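Local coordinates for protein PBP5 (Haemophilus influenzae, PDB 3A3J) that removes the terminal D-alanine from sugar-peptide precursors of the cell wall, as a serine D-alanyl-D-alanine carboxypeptidase of the penicillin-binding protein family, at residues 35-40 with 152-157; 121-126 with 133-138. All blocks are in the same frame, centred on the assembly; numbering follows the deposited sequence.

Interaction 1 of 2, residues 35-40 with 152-157; sequences ASLTKM and RDMAII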
loop_
_atom_site.group_PDB
_atom_site.type_symbol
_atom_site.label_atom_id
_atom_site.label_comp_id
_atom_site.label_asym_id
_atom_site.label_seq_id
_atom_site.Cartn_x
_atom_site.Cartn_y
_atom_site.Cartn_z
ATOM N N ALA A 35 2.336 -0.902 -16.109
ATOM C CA ALA A 35 3.183 0.152 -16.693
ATOM C C ALA A 35 4.074 0.554 -15.527
ATOM O O ALA A 35 4.456 -0.336 -14.771
ATOM C CB ALA A 35 2.361 1.287 -17.179
ATOM N N SER A 36 4.473 1.825 -15.377
ATOM C CA SER A 36 5.370 2.133 -14.259
ATOM C C SER A 36 4.874 1.886 -12.805
ATOM O O SER A 36 5.645 2.064 -11.845
ATOM C CB SER A 36 5.885 3.555 -14.359
ATOM O OG SER A 36 7.064 3.565 -15.200
ATOM N N LEU A 37 3.620 1.481 -12.587
ATOM C CA LEU A 37 3.243 1.210 -11.136
ATOM C C LEU A 37 3.995 -0.076 -10.730
ATOM O O LEU A 37 4.279 -0.347 -9.514
ATOM C CB LEU A 37 1.752 0.971 -11.006
ATOM C CG LEU A 37 0.831 2.080 -11.526
ATOM C CD1 LEU A 37 -0.662 1.673 -11.392
ATOM C CD2 LEU A 37 1.144 3.324 -10.802
ATOM N N THR A 38 4.439 -0.831 -11.761
ATOM C CA THR A 38 5.336 -2.007 -11.494
ATOM C C THR A 38 6.490 -1.634 -10.595
ATOM O O THR A 38 6.910 -2.445 -9.698
ATOM C CB THR A 38 5.880 -2.624 -12.814
ATOM O OG1 THR A 38 4.750 -3.035 -13.615
ATOM C CG2 THR A 38 6.810 -3.850 -12.482
ATOM N N LYS A 39 7.030 -0.417 -10.802
ATOM C CA LYS A 39 8.182 0.050 -9.955
ATOM C C LYS A 39 7.933 0.146 -8.457
ATOM O O LYS A 39 8.889 0.246 -7.646
ATOM C CB LYS A 39 8.745 1.390 -10.476
ATOM C CG LYS A 39 9.361 1.163 -11.880
ATOM C CD LYS A 39 9.519 2.444 -12.660
ATOM C CE LYS A 39 10.272 2.200 -14.011
ATOM N NZ LYS A 39 9.259 1.976 -15.044
ATOM N N MET A 40 6.665 0.255 -8.079
ATOM C CA MET A 40 6.317 0.183 -6.642
ATOM C C MET A 40 6.739 -1.184 -6.026
ATOM O O MET A 40 7.363 -1.207 -4.999
ATOM C CB MET A 40 4.764 0.356 -6.486
ATOM C CG MET A 40 4.388 1.863 -6.468
ATOM S SD MET A 40 2.643 2.085 -6.639
ATOM C CE MET A 40 1.764 0.922 -5.537
ATOM N N ARG A 152 -7.122 -2.598 -6.997
ATOM C CA ARG A 152 -7.106 -3.024 -5.570
ATOM C C ARG A 152 -5.741 -3.594 -5.189
ATOM O O ARG A 152 -5.225 -3.350 -4.095
ATOM C CB ARG A 152 -8.198 -4.125 -5.313
ATOM C CG ARG A 152 -8.339 -4.468 -3.786
ATOM C CD ARG A 152 -8.802 -5.874 -3.524
ATOM N NE ARG A 152 -10.049 -6.132 -4.238
ATOM C CZ ARG A 152 -11.234 -5.915 -3.661
ATOM N NH1 ARG A 152 -12.360 -6.164 -4.320
ATOM N NH2 ARG A 152 -11.266 -5.447 -2.397
ATOM N N ASP A 153 -5.145 -4.389 -6.081
ATOM C CA ASP A 153 -3.790 -4.986 -5.788
ATOM C C ASP A 153 -2.747 -3.879 -5.664
ATOM O O ASP A 153 -1.874 -3.844 -4.722
ATOM C CB ASP A 153 -3.413 -5.989 -6.882
ATOM C CG ASP A 153 -4.170 -7.328 -6.731
ATOM O OD1 ASP A 153 -4.992 -7.421 -5.768
ATOM O OD2 ASP A 153 -3.920 -8.255 -7.560
ATOM N N MET A 154 -2.894 -2.888 -6.538
ATOM C CA MET A 154 -1.938 -1.707 -6.403
ATOM C C MET A 154 -2.223 -0.896 -5.148
ATOM O O MET A 154 -1.315 -0.354 -4.530
ATOM C CB MET A 154 -1.964 -0.841 -7.715
ATOM C CG MET A 154 -1.130 -1.517 -8.878
ATOM S SD MET A 154 0.535 -1.419 -8.305
ATOM C CE MET A 154 1.276 -2.563 -9.408
ATOM N N ALA A 155 -3.488 -0.811 -4.725
ATOM C CA ALA A 155 -3.713 -0.150 -3.409
ATOM C C ALA A 155 -3.055 -0.957 -2.313
ATOM O O ALA A 155 -2.438 -0.420 -1.368
ATOM C CB ALA A 155 -5.271 0.067 -3.118
ATOM N N ILE A 156 -3.190 -2.280 -2.410
ATOM C CA ILE A 156 -2.593 -3.148 -1.344
ATOM C C ILE A 156 -1.086 -3.011 -1.332
ATOM O O ILE A 156 -0.443 -2.809 -0.269
ATOM C CB ILE A 156 -3.091 -4.641 -1.481
ATOM C CG1 ILE A 156 -4.591 -4.731 -1.179
ATOM C CG2 ILE A 156 -2.284 -5.554 -0.525
ATOM C CD1 ILE A 156 -5.272 -5.956 -1.715
ATOM N N ILE A 157 -0.500 -2.956 -2.526
ATOM C CA ILE A 157 1.004 -2.819 -2.627
ATOM C C ILE A 157 1.421 -1.499 -2.071
ATOM O O ILE A 157 2.388 -1.393 -1.300
ATOM C CB ILE A 157 1.566 -2.963 -4.141
ATOM C CG1 ILE A 157 1.285 -4.378 -4.654
ATOM C CG2 ILE A 157 3.032 -2.574 -4.181
ATOM C CD1 ILE A 157 1.303 -4.616 -6.175
#

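Interaction 2 of 2, residues 121-126 with 133-138; sequences TMNKYV and NTNFTT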
loop_
_atom_site.group_PDB
_atom_site.type_symbol
_atom_site.label_atom_id
_atom_site.label_comp_id
_atom_site.label_asym_id
_atom_site.label_seq_id
_atom_site.Cartn_x
_atom_site.Cartn_y
_atom_site.Cartn_z
ATOM N N THR A 121 11.316 -12.730 -6.834
ATOM C CA THR A 121 11.101 -12.099 -5.543
ATOM C C THR A 121 9.893 -11.132 -5.540
ATOM O O THR A 121 9.161 -11.040 -4.529
ATOM C CB THR A 121 12.338 -11.376 -5.112
ATOM O OG1 THR A 121 13.360 -12.342 -4.940
ATOM C CG2 THR A 121 12.165 -10.693 -3.736
ATOM N N MET A 122 9.674 -10.452 -6.659
ATOM C CA MET A 122 8.573 -9.547 -6.818
ATOM C C MET A 122 7.351 -10.402 -6.687
ATOM O O MET A 122 6.372 -10.007 -6.043
ATOM C CB MET A 122 8.565 -8.853 -8.232
ATOM C CG MET A 122 9.676 -7.792 -8.432
ATOM S SD MET A 122 9.661 -7.274 -10.174
ATOM C CE MET A 122 8.400 -5.947 -10.154
ATOM N N ASN A 123 7.396 -11.576 -7.331
ATOM C CA ASN A 123 6.205 -12.441 -7.356
ATOM C C ASN A 123 6.070 -13.175 -6.025
ATOM O O ASN A 123 5.000 -13.471 -5.632
ATOM C CB ASN A 123 6.157 -13.387 -8.526
ATOM C CG ASN A 123 5.880 -12.661 -9.843
ATOM O OD1 ASN A 123 5.122 -11.704 -9.869
ATOM N ND2 ASN A 123 6.496 -13.124 -10.948
ATOM N N LYS A 124 7.173 -13.376 -5.324
ATOM C CA LYS A 124 7.097 -13.885 -3.966
ATOM C C LYS A 124 6.133 -12.946 -3.232
ATOM O O LYS A 124 5.176 -13.410 -2.631
ATOM C CB LYS A 124 8.473 -13.911 -3.259
ATOM C CG LYS A 124 8.442 -14.484 -1.812
ATOM C CD LYS A 124 9.752 -14.333 -0.988
ATOM C CE LYS A 124 10.111 -12.936 -0.639
ATOM N NZ LYS A 124 11.505 -12.845 -0.024
ATOM N N TYR A 125 6.395 -11.621 -3.281
ATOM C CA TYR A 125 5.661 -10.666 -2.430
ATOM C C TYR A 125 4.213 -10.553 -2.888
ATOM O O TYR A 125 3.327 -10.229 -2.118
ATOM C CB TYR A 125 6.349 -9.333 -2.421
ATOM C CG TYR A 125 7.600 -9.311 -1.577
ATOM C CD1 TYR A 125 7.571 -9.676 -0.228
ATOM C CD2 TYR A 125 8.805 -8.962 -2.127
ATOM C CE1 TYR A 125 8.694 -9.634 0.543
ATOM C CE2 TYR A 125 9.934 -8.948 -1.364
ATOM C CZ TYR A 125 9.879 -9.297 -0.052
ATOM O OH TYR A 125 11.028 -9.223 0.699
ATOM N N VAL A 126 3.984 -10.829 -4.143
ATOM C CA VAL A 126 2.635 -10.843 -4.689
ATOM C C VAL A 126 1.819 -11.884 -3.871
ATOM O O VAL A 126 0.618 -11.642 -3.544
ATOM C CB VAL A 126 2.625 -11.160 -6.223
ATOM C CG1 VAL A 126 1.217 -11.503 -6.734
ATOM C CG2 VAL A 126 3.191 -9.985 -7.083
ATOM N N ASN A 133 -4.674 -10.864 -8.559
ATOM C CA ASN A 133 -4.795 -10.322 -9.874
ATOM C C ASN A 133 -3.550 -9.554 -10.344
ATOM O O ASN A 133 -3.639 -8.648 -11.198
ATOM C CB ASN A 133 -6.021 -9.409 -9.888
ATOM C CG ASN A 133 -7.313 -10.200 -9.997
ATOM O OD1 ASN A 133 -7.459 -11.004 -10.897
ATOM N ND2 ASN A 133 -8.244 -9.970 -9.083
ATOM N N THR A 134 -2.418 -9.912 -9.768
ATOM C CA THR A 134 -1.171 -9.363 -10.160
ATOM C C THR A 134 -0.137 -10.384 -10.614
ATOM O O THR A 134 0.054 -11.408 -9.935
ATOM C CB THR A 134 -0.609 -8.599 -8.974
ATOM O OG1 THR A 134 -1.569 -7.600 -8.624
ATOM C CG2 THR A 134 0.697 -7.887 -9.354
ATOM N N ASN A 135 0.586 -10.107 -11.717
ATOM C CA ASN A 135 1.765 -10.918 -12.038
ATOM C C ASN A 135 2.840 -10.086 -12.754
ATOM O O ASN A 135 2.562 -9.449 -13.742
ATOM C CB ASN A 135 1.394 -12.101 -12.966
ATOM C CG ASN A 135 2.586 -12.993 -13.248
ATOM O OD1 ASN A 135 3.080 -13.613 -12.347
ATOM N ND2 ASN A 135 3.110 -12.961 -14.443
ATOM N N PHE A 136 4.062 -10.127 -12.267
ATOM C CA PHE A 136 5.130 -9.337 -12.872
ATOM C C PHE A 136 6.032 -10.212 -13.732
ATOM O O PHE A 136 6.344 -11.362 -13.384
ATOM C CB PHE A 136 5.944 -8.637 -11.795
ATOM C CG PHE A 136 5.140 -7.684 -10.969
ATOM C CD1 PHE A 136 4.593 -6.529 -11.548
ATOM C CD2 PHE A 136 4.864 -7.951 -9.639
ATOM C CE1 PHE A 136 3.832 -5.640 -10.798
ATOM C CE2 PHE A 136 4.058 -7.042 -8.887
ATOM C CZ PHE A 136 3.566 -5.907 -9.459
ATOM N N THR A 137 6.488 -9.635 -14.834
ATOM C CA THR A 137 7.497 -10.279 -15.681
ATOM C C THR A 137 8.771 -9.428 -15.805
ATOM O O THR A 137 9.687 -9.875 -16.420
ATOM C CB THR A 137 6.968 -10.502 -17.094
ATOM O OG1 THR A 137 6.552 -9.246 -17.625
ATOM C CG2 THR A 137 5.764 -11.544 -17.182
ATOM N N THR A 138 8.842 -8.221 -15.208
ATOM C CA THR A 138 9.934 -7.272 -15.425
ATOM C C THR A 138 10.062 -6.475 -14.179
ATOM O O THR A 138 9.119 -6.389 -13.400
ATOM C CB THR A 138 9.592 -6.234 -16.544
ATOM O OG1 THR A 138 8.450 -5.430 -16.141
ATOM C CG2 THR A 138 9.310 -6.908 -17.904
#

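Interaction 1 of 2, residues 35-40 with 152-157
Met154 reaches from helix 151-164 to Leu37 and Met40, and no hydrogen bond spans the two segments: the union is apolar and rests largely on two methionines. The Met154 chain is bent at chi2 (-68°), and its thioether meets Leu37 through SD, 3.8 Å from Leu37 CB, while its terminal methyl CE lies 3.7 Å from Leu37 O. Met40 comes the other way. Its CE sits 3.8 Å from Met154 SD and 3.5 Å from Met154 O, then rests on the CG2 branch of Ile157 at 4.0 Å. Each methionine thus sets its methyl against a backbone carbonyl of the other segment. All the residues that touch here are buried, although the shared surface is modest, 227 Å².

Two side-chain hydrogen bonds lie within segment 35-40, at the 3-10 turn leading into helix 38-51. Ala35 O accepts from both N and OG1 of Thr38, the hydroxyl lying in the carbonyl plane at 3.0 Å. One turn apart, Lys39 NZ donates to Ser36 OG over 2.7 Å. This is the SxxK motif of penicillin-binding proteins, with Ser36 as the acyl-ester nucleophile and Lys39 as the proton acceptor; Lys39 NZ also bonds His140 O.

The Leu37 and Met40 side of this turn is backed by helix 151-164, while Lys39 leaves its backbone on the side away from that helix. Strands 197-206, 210-218 and 224-232 of the antiparallel sheet add Lys202, Val214 and Met230, the last touching both Leu37 and Met154.

Interaction 2 of 2, residues 121-126 with 133-138
The Phe136 ring takes Met122 CE over one face, 3.8 Å above the plane and displaced toward the rim, a CH-pi contact whose carbon stands 4.2 Å from the ring centroid. Met122 SD follows obliquely at 5.3 Å from that centroid, a Met-aromatic contact, and the two side chains cross at about a right angle. Val126 CG2 also approaches obliquely, 3.6 Å from Phe136 CE2. The Asn123 amide is turned only 9° from the ring plane and lies 14° from the amide plane of Asn135.

That amide grips the Phe136 backbone with two bonds. Asn123 OD1 accepts from Phe136 N at 3.1 Å on a lone pair, and Asn123 ND2 gives a hydrogen to Phe136 O at 3.0 Å, nearly in its own amide plane. Both are nearly straight, so the two together fix which way the amide is flipped. A side-chain amide here pairs with the main chain of an extended segment much as a neighbouring strand would, tying helix 115-128 to the loop that follows it in the carboxypeptidase domain.

Beyond the ring, Val126 CG1, anti to its backbone N (chi1 166°), packs against Thr134 O at 3.4 Å. The polar ends of the loop turn to other partners: Asp153 for Thr134, Asn146 O for Asn135 ND2, and Gln147 for Thr138 OG1.

Overall arrangement
Interaction 2 lies nested in the loop closed by interaction 1, with centres about 10 Å apart, and the two touch at two places. At one, Asp153 OD2 is within 2.7 Å of Thr134 OG1 and 2.9 Å of Asn133 N, probable hydrogen bonds that fasten helix 151-164 to the loop. At the other, Thr38 CG2 packs 3.5 Å from Met122 CE, bringing helix 38-51, which carries Lys39, against helix 115-128. Interaction 1 holds Ser36 and Lys39 of the active site, while interaction 2 lies beside them, the side chains of Met122 and Lys39 about 7 Å apart.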